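Local coordinates for segregation and condensation protein A (Pyrococcus furiosus, PDB 5XNS), which probably acts as the kleisin subunit of a prokaryotic SMC condensin complex, its C-terminal winged-helix domain likely binding the SMC head in chromosome organisation and segregation, at residues D28-P31 / K36-A39. Residues are numbered along the deposited sequence; the frame is centred on the assembly and turned at random.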
# COMPACT_ATOMS: atom_id res chain seq x y z
N ASP B 28 5.30 -31.21 15.50
CA ASP B 28 6.06 -32.46 15.41
C ASP B 28 6.60 -32.71 14.02
O ASP B 28 7.40 -33.65 13.84
CB ASP B 28 5.19 -33.65 15.84
CG ASP B 28 4.81 -33.61 17.32
OD1 ASP B 28 5.37 -32.80 18.09
OD2 ASP B 28 3.94 -34.43 17.70
N LEU B 29 6.17 -31.93 13.03
CA LEU B 29 6.57 -32.11 11.64
C LEU B 29 7.75 -31.24 11.25
O LEU B 29 8.38 -31.52 10.23
CB LEU B 29 5.39 -31.82 10.71
CG LEU B 29 4.63 -33.00 10.07
CD1 LEU B 29 4.87 -34.32 10.77
CD2 LEU B 29 3.14 -32.69 9.97
N VAL B 30 8.08 -30.21 12.03
CA VAL B 30 9.07 -29.21 11.66
C VAL B 30 10.47 -29.72 12.02
O VAL B 30 10.76 -29.93 13.20
CB VAL B 30 8.78 -27.87 12.34
CG1 VAL B 30 9.88 -26.86 12.00
CG2 VAL B 30 7.40 -27.35 11.94
N PRO B 31 11.36 -29.91 11.04
CA PRO B 31 12.63 -30.61 11.34
C PRO B 31 13.73 -29.74 11.94
O PRO B 31 14.71 -30.30 12.44
CB PRO B 31 13.04 -31.17 9.97
CG PRO B 31 12.45 -30.23 8.97
CD PRO B 31 11.14 -29.74 9.59
N LYS B 36 12.95 -20.16 8.67
CA LYS B 36 12.75 -20.55 7.28
C LYS B 36 12.25 -21.99 7.18
O LYS B 36 11.52 -22.32 6.25
CB LYS B 36 14.04 -20.40 6.49
CG LYS B 36 13.86 -20.58 4.99
CD LYS B 36 15.12 -20.26 4.18
CE LYS B 36 16.26 -21.22 4.53
NZ LYS B 36 17.45 -21.02 3.65
N ILE B 37 12.64 -22.84 8.12
CA ILE B 37 12.23 -24.23 8.05
C ILE B 37 10.81 -24.39 8.58
O ILE B 37 10.02 -25.16 8.03
CB ILE B 37 13.23 -25.12 8.80
CG1 ILE B 37 14.63 -24.95 8.20
CG2 ILE B 37 12.82 -26.58 8.73
CD1 ILE B 37 14.69 -25.26 6.71
N ILE B 38 10.46 -23.65 9.64
CA ILE B 38 9.07 -23.58 10.05
C ILE B 38 8.21 -23.12 8.89
O ILE B 38 7.21 -23.75 8.54
CB ILE B 38 8.90 -22.66 11.27
CG1 ILE B 38 9.71 -23.18 12.46
CG2 ILE B 38 7.43 -22.59 11.67
CD1 ILE B 38 9.92 -22.14 13.53
N ALA B 39 8.63 -22.04 8.23
CA ALA B 39 7.83 -21.50 7.14
C ALA B 39 7.70 -22.51 6.01
O ALA B 39 6.60 -22.74 5.49
CB ALA B 39 8.44 -20.19 6.65
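Val30 and Pro31 lay a small apolar patch against Ile37 and Ile38, close to the start of helix 35-50. This is the C-terminal piece of the kleisin ScpA, whose helices and three-stranded antiparallel sheet are consistent with a winged-helix domain; the contact joins the loop after strand 24-25 to the helix into which that loop leads. Val30 comes first, its CA 5.9 Å from that of Ile38. Its CG1 branch lies anti to the backbone N (chi1 177°), which directs this methyl at the helix, where it meets CG1 of Ile38 at 3.7 Å. The same methyl is 3.9 Å from Ile38 CA, so it rests on the helix backbone as well as on a side chain. A short beta-branched residue suits this place, since one methyl close to the main chain is enough to reach the helix. Val30 also touches Thr41, one turn beyond Ile37 on the helix, whose OG1 is hydrogen-bonded to the carbonyl oxygen of Ile37. The apolar chain of Ile38 serves Phe26 besides, and both Val30 and Ile38 pack on apolar side chains of the partner protein chain, so the contact borders that interface. Pro31 follows at the more open margin. Its ring restricts the backbone as the loop turns toward the helix, and it offers CH2 groups to an apolar neighbour. Branched at CB, Ile37 answers with its CG2 methyl right at the helix surface, and the two side chains meet at a slant. That methyl touches two adjoining ring carbons equally, standing 3.7 Å from both CG and CD of Pro31.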